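Local coordinates for protein 6-pyruvoyl tetrahydropterin synthase (PDB 1Y13) that belongs to the 6-pyruvoyl tetrahydropterin synthase family, assembles from six chains and binds a zinc ion and biopterin, at residues K80-K85 with I147-V152; C35-A40 with F44-H49. All blocks are in the same frame, centred on the assembly; numbering follows the deposited sequence.

Contact 1 (K80-K85 with I147-V152)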
# COMPACT_ATOMS: atom_id res chain seq x y z
N LYS A 80 3.99 -20.51 2.30
CA LYS A 80 2.61 -20.86 1.96
C LYS A 80 2.18 -22.13 2.69
O LYS A 80 1.05 -22.23 3.20
CB LYS A 80 2.42 -20.99 0.46
CG LYS A 80 2.08 -19.69 -0.21
CE LYS A 80 2.98 -18.13 -3.50
N LYS A 81 3.08 -23.08 2.77
CA LYS A 81 2.80 -24.36 3.41
C LYS A 81 2.48 -24.18 4.89
O LYS A 81 1.51 -24.74 5.39
CB LYS A 81 4.00 -25.29 3.25
CG LYS A 81 3.77 -26.69 3.75
CD LYS A 81 4.98 -27.55 3.44
CE LYS A 81 4.83 -28.93 4.05
NZ LYS A 81 5.98 -29.80 3.70
N VAL A 82 3.30 -23.40 5.60
CA VAL A 82 3.09 -23.22 7.04
C VAL A 82 1.80 -22.42 7.31
O VAL A 82 1.03 -22.78 8.20
CB VAL A 82 4.35 -22.63 7.75
CG1 VAL A 82 4.06 -22.31 9.19
CG2 VAL A 82 5.50 -23.65 7.69
N CYS A 83 1.54 -21.40 6.49
CA CYS A 83 0.32 -20.61 6.59
C CYS A 83 -0.94 -21.46 6.34
O CYS A 83 -1.93 -21.31 7.04
CB CYS A 83 0.35 -19.45 5.57
SG CYS A 83 1.52 -18.09 5.98
N ASN A 84 -0.90 -22.30 5.31
CA ASN A 84 -1.99 -23.18 4.98
C ASN A 84 -2.42 -24.10 6.13
O ASN A 84 -3.61 -24.35 6.29
CB ASN A 84 -1.67 -24.00 3.73
CG ASN A 84 -1.74 -23.16 2.45
OD1 ASN A 84 -2.24 -22.02 2.45
ND2 ASN A 84 -1.23 -23.72 1.33
N LYS A 85 -1.47 -24.55 6.95
CA LYS A 85 -1.77 -25.45 8.06
C LYS A 85 -2.56 -24.73 9.16
O LYS A 85 -3.42 -25.32 9.80
CB LYS A 85 -0.49 -26.04 8.66
CG LYS A 85 0.14 -27.14 7.85
N ILE A 147 12.04 -22.97 9.64
CA ILE A 147 13.40 -23.44 9.70
C ILE A 147 13.44 -24.95 9.44
O ILE A 147 14.33 -25.44 8.72
CB ILE A 147 14.07 -23.05 11.02
CG1 ILE A 147 14.44 -21.55 10.98
CG2 ILE A 147 15.31 -23.88 11.26
CD1 ILE A 147 14.97 -21.01 12.31
N GLU A 148 12.49 -25.70 9.99
CA GLU A 148 12.41 -27.14 9.70
C GLU A 148 12.05 -27.40 8.23
O GLU A 148 12.65 -28.27 7.60
CB GLU A 148 11.36 -27.82 10.60
CG GLU A 148 11.80 -28.04 12.05
CD GLU A 148 10.67 -28.54 12.96
OE1 GLU A 148 9.51 -28.71 12.48
OE2 GLU A 148 10.94 -28.77 14.17
N GLU A 149 11.05 -26.68 7.72
CA GLU A 149 10.62 -26.84 6.31
C GLU A 149 11.77 -26.63 5.34
O GLU A 149 11.97 -27.44 4.42
CB GLU A 149 9.50 -25.88 5.92
CG GLU A 149 8.13 -26.19 6.50
CD GLU A 149 7.57 -27.53 6.05
OE1 GLU A 149 8.11 -28.13 5.08
OE2 GLU A 149 6.58 -27.99 6.68
N MSE A 150 12.50 -25.54 5.53
CA MSE A 150 13.58 -25.15 4.62
C MSE A 150 14.79 -26.02 4.78
O MSE A 150 15.68 -26.03 3.93
CB MSE A 150 13.97 -23.70 4.84
CG MSE A 150 12.89 -22.78 4.41
SE MSE A 150 13.57 -20.99 4.47
CE MSE A 150 13.48 -20.60 6.47
N ASP A 151 14.82 -26.77 5.88
CA ASP A 151 15.89 -27.72 6.14
C ASP A 151 17.16 -26.97 6.51
O ASP A 151 17.80 -26.35 5.66
CB ASP A 151 16.12 -28.60 4.90
CG ASP A 151 17.30 -29.56 5.07
OD1 ASP A 151 17.44 -30.16 6.16
OD2 ASP A 151 18.08 -29.72 4.10
N VAL A 152 17.56 -27.10 7.77
CA VAL A 152 18.74 -26.38 8.29
C VAL A 152 20.05 -26.66 7.52
O VAL A 152 20.93 -25.78 7.47
CB VAL A 152 18.91 -26.62 9.81
CG1 VAL A 152 19.31 -28.09 10.10
CG2 VAL A 152 19.92 -25.63 10.41

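Contact 2 (C35-A40 with F44-H49). With ZN (zinc ion), chain D; BIO (biopterin), chain E.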
# COMPACT_ATOMS: atom_id res chain seq x y z
N CYS A 35 -7.63 -16.66 11.36
CA CYS A 35 -7.90 -17.47 12.56
C CYS A 35 -8.68 -16.73 13.64
O CYS A 35 -8.61 -15.49 13.73
CB CYS A 35 -6.57 -17.92 13.16
SG CYS A 35 -5.76 -19.17 12.14
N ALA A 36 -9.38 -17.48 14.47
CA ALA A 36 -9.97 -16.98 15.68
C ALA A 36 -9.02 -17.23 16.86
O ALA A 36 -8.21 -18.16 16.82
CB ALA A 36 -11.35 -17.63 15.93
N HIS A 37 -9.12 -16.41 17.90
CA HIS A 37 -8.32 -16.61 19.10
C HIS A 37 -8.82 -15.68 20.21
O HIS A 37 -9.65 -14.79 19.96
CB HIS A 37 -6.82 -16.33 18.80
CG HIS A 37 -6.42 -14.89 18.97
ND1 HIS A 37 -5.44 -14.48 19.85
CD2 HIS A 37 -6.86 -13.76 18.36
CE1 HIS A 37 -5.29 -13.17 19.77
NE2 HIS A 37 -6.14 -12.71 18.87
N PHE A 38 -8.31 -15.87 21.41
CA PHE A 38 -8.39 -14.83 22.41
C PHE A 38 -7.16 -14.94 23.28
O PHE A 38 -6.66 -16.03 23.53
CB PHE A 38 -9.71 -14.87 23.21
CG PHE A 38 -9.93 -16.14 24.00
CD1 PHE A 38 -9.41 -16.28 25.27
CD2 PHE A 38 -10.66 -17.20 23.46
CE1 PHE A 38 -9.61 -17.46 26.00
CE2 PHE A 38 -10.87 -18.36 24.17
CZ PHE A 38 -10.34 -18.51 25.43
N ILE A 39 -6.64 -13.79 23.71
CA ILE A 39 -5.55 -13.78 24.66
C ILE A 39 -6.02 -13.98 26.11
O ILE A 39 -7.03 -13.44 26.53
CB ILE A 39 -4.67 -12.54 24.45
CG1 ILE A 39 -3.67 -12.86 23.33
CG2 ILE A 39 -3.95 -12.17 25.74
CD1 ILE A 39 -3.24 -11.67 22.54
N ALA A 40 -5.30 -14.82 26.84
CA ALA A 40 -5.56 -15.00 28.25
C ALA A 40 -4.22 -15.14 28.97
O ALA A 40 -3.40 -15.95 28.57
CB ALA A 40 -6.44 -16.21 28.46
N PHE A 44 -6.25 -11.65 33.26
CA PHE A 44 -6.80 -11.02 32.05
C PHE A 44 -7.28 -12.05 31.04
O PHE A 44 -6.56 -13.00 30.72
CB PHE A 44 -5.77 -10.11 31.38
CG PHE A 44 -6.22 -9.50 30.06
CD1 PHE A 44 -6.00 -10.17 28.85
CD2 PHE A 44 -6.83 -8.24 30.01
CE1 PHE A 44 -6.39 -9.59 27.62
CE2 PHE A 44 -7.22 -7.67 28.80
CZ PHE A 44 -6.99 -8.35 27.60
N ARG A 45 -8.48 -11.82 30.51
CA ARG A 45 -9.08 -12.66 29.48
C ARG A 45 -9.85 -11.73 28.56
O ARG A 45 -10.60 -10.91 29.05
CB ARG A 45 -10.06 -13.66 30.12
CG ARG A 45 -10.35 -14.92 29.29
CD ARG A 45 -11.63 -14.78 28.41
NE ARG A 45 -12.82 -15.04 29.22
CZ ARG A 45 -14.05 -14.59 28.96
NH1 ARG A 45 -14.31 -13.83 27.90
NH2 ARG A 45 -15.03 -14.92 29.79
N GLU A 46 -9.67 -11.81 27.24
CA GLU A 46 -10.48 -10.99 26.33
C GLU A 46 -11.48 -11.88 25.60
O GLU A 46 -11.36 -13.11 25.61
CB GLU A 46 -9.60 -10.22 25.32
CG GLU A 46 -8.94 -11.13 24.29
CD GLU A 46 -7.85 -10.46 23.45
OE1 GLU A 46 -7.62 -9.23 23.58
OE2 GLU A 46 -7.20 -11.18 22.66
N THR A 47 -12.47 -11.26 24.96
CA THR A 47 -13.48 -11.99 24.20
C THR A 47 -12.91 -12.59 22.91
O THR A 47 -11.93 -12.08 22.34
CB THR A 47 -14.70 -11.10 23.86
OG1 THR A 47 -14.26 -9.97 23.13
CG2 THR A 47 -15.41 -10.60 25.11
N LEU A 48 -13.49 -13.71 22.49
CA LEU A 48 -13.22 -14.31 21.18
C LEU A 48 -13.31 -13.30 20.05
O LEU A 48 -14.25 -12.50 19.99
CB LEU A 48 -14.23 -15.42 20.93
CG LEU A 48 -14.07 -16.28 19.67
CD1 LEU A 48 -12.80 -17.11 19.77
CD2 LEU A 48 -15.30 -17.16 19.56
N HIS A 49 -12.31 -13.29 19.18
CA HIS A 49 -12.33 -12.50 17.96
C HIS A 49 -11.39 -13.17 16.96
O HIS A 49 -11.10 -14.35 17.10
CB HIS A 49 -11.94 -11.04 18.23
CG HIS A 49 -10.57 -10.90 18.80
ND1 HIS A 49 -10.24 -11.33 20.06
CD2 HIS A 49 -9.43 -10.41 18.25
CE1 HIS A 49 -8.95 -11.11 20.28
NE2 HIS A 49 -8.44 -10.56 19.20
ZN ZN D . -6.34 -10.42 18.87
N1 BIO E . -0.10 -7.09 21.94
N2 BIO E . 2.18 -7.44 21.70
C2 BIO E . 0.90 -7.85 21.47
N3 BIO E . 0.60 -8.98 20.79
C4A BIO E . -1.80 -8.68 21.02
C8A BIO E . -1.41 -7.45 21.76
N8 BIO E . -2.41 -6.68 22.26
C7 BIO E . -3.72 -6.98 22.11
C6 BIO E . -4.10 -8.10 21.41
N5 BIO E . -3.13 -8.92 20.90
C9 BIO E . -5.56 -8.45 21.23
O9 BIO E . -5.79 -9.91 21.09
C10 BIO E . -6.26 -7.69 20.05
O10 BIO E . -6.23 -8.48 18.84
C11 BIO E . -5.72 -6.28 19.72

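Contact 1 (K80-K85 with I147-V152)
K81 and V82 on helix 72-86 meet a single residue, E149, near the end of helix 135-150. The pair illustrates how two helices lying on one face of an antiparallel sheet, as in the tunnelling fold of this family, are joined: a salt bridge on the exposed side, with apolar contact beneath it. The backbones come nearest at V82 and E149, whose CA atoms are 8.4 Å apart.

The polar part is a salt bridge. K81 NZ donates to E149 OE1 at 3.0 Å, reaching it on the syn side but 28° out of the carboxylate plane, while E149 OE2 stays 3.5 Å from K81 NZ. The lysine is fully extended, with CG anti to the backbone N (chi1 -174°), and this extension carries NZ across to the carboxylate. E149 bends instead at chi2 (-62°), and the two side chains cross at about a right angle. K81 is exposed, so water probably weakens this attraction.

The apolar part is small. V82 is buried, and its CG2 methyl touches the aliphatic base of E149; V82 also touches Q145 and L146 of helix 135-150. Selenomethionine M150 turns to the inner side, against L75 and K78 of helix 72-86 and I163 of strand 162-168. Beyond it D151, with positive phi, ends one helix and caps the next, its OD2 bonded to L154 N and S153 OG. Between the two helices, V82 CG2 stands 3.8 Å from E149 CG.

Contact 2 (C35-A40 with F44-H49)
H37 and H49, facing one another across an antiparallel hydrogen-bonded pair, show how a short hairpin can present two histidines to a zinc ion. H37 N donates to H49 O (3.0 Å) and H49 N returns a bond to H37 O (3.2 Å). The side chains run side by side and point the same way, with the ring planes oblique at 59°, and both NE2 atoms bind zinc, H49 NE2 at 2.1 Å. H51 is the third histidine; biopterin O9 and O10 also bind the ion. H49 ND1 donates in the ring plane to T47 O (2.9 Å), which fixes the ring's rotation, while H37 ND1 is held by S133.

E46 tightens this buried end further. I39 N meets its OE2 at 2.9 Å from above the carboxylate plane, and E46 N bonds I39 O nearly straight, keeping the carboxylate beside biopterin. The other end is looser and partly exposed: the F44 ring edge touches I39 CG2 at 4.0 Å, and R45 CD lies 4.1 Å from F38 CD1, its guanidinium turning to S116.

H88 of a second subunit stacks on the H49 ring, while A36 and L48 rest on F90 of strand 90-93, R45 and L48 on Y118 of strand 117-121, and F38 and A40 on L99 of strand 99-104.

Along the chain the contacts come in series: the hairpin of contact 2 closes before helix 72-86 brings in contact 1. Their centres are 26 Å apart, on opposite sides of the chain's centre, and their nearest atoms stay about 7 Å apart without touching. The antiparallel sheet connects them. Strand 21-41 of contact 2 is one of its members, and strand 162-168, against which I147 and M150 of contact 1 rest, is another. Contact 1 thus joins the helical layer over the sheet, whereas contact 2 lies at the sheet's edge within this chain, where zinc, biopterin and neighbouring subunits gather. The helix pairing lies away from that site, although helix 135-150 also carries E136, which bonds biopterin.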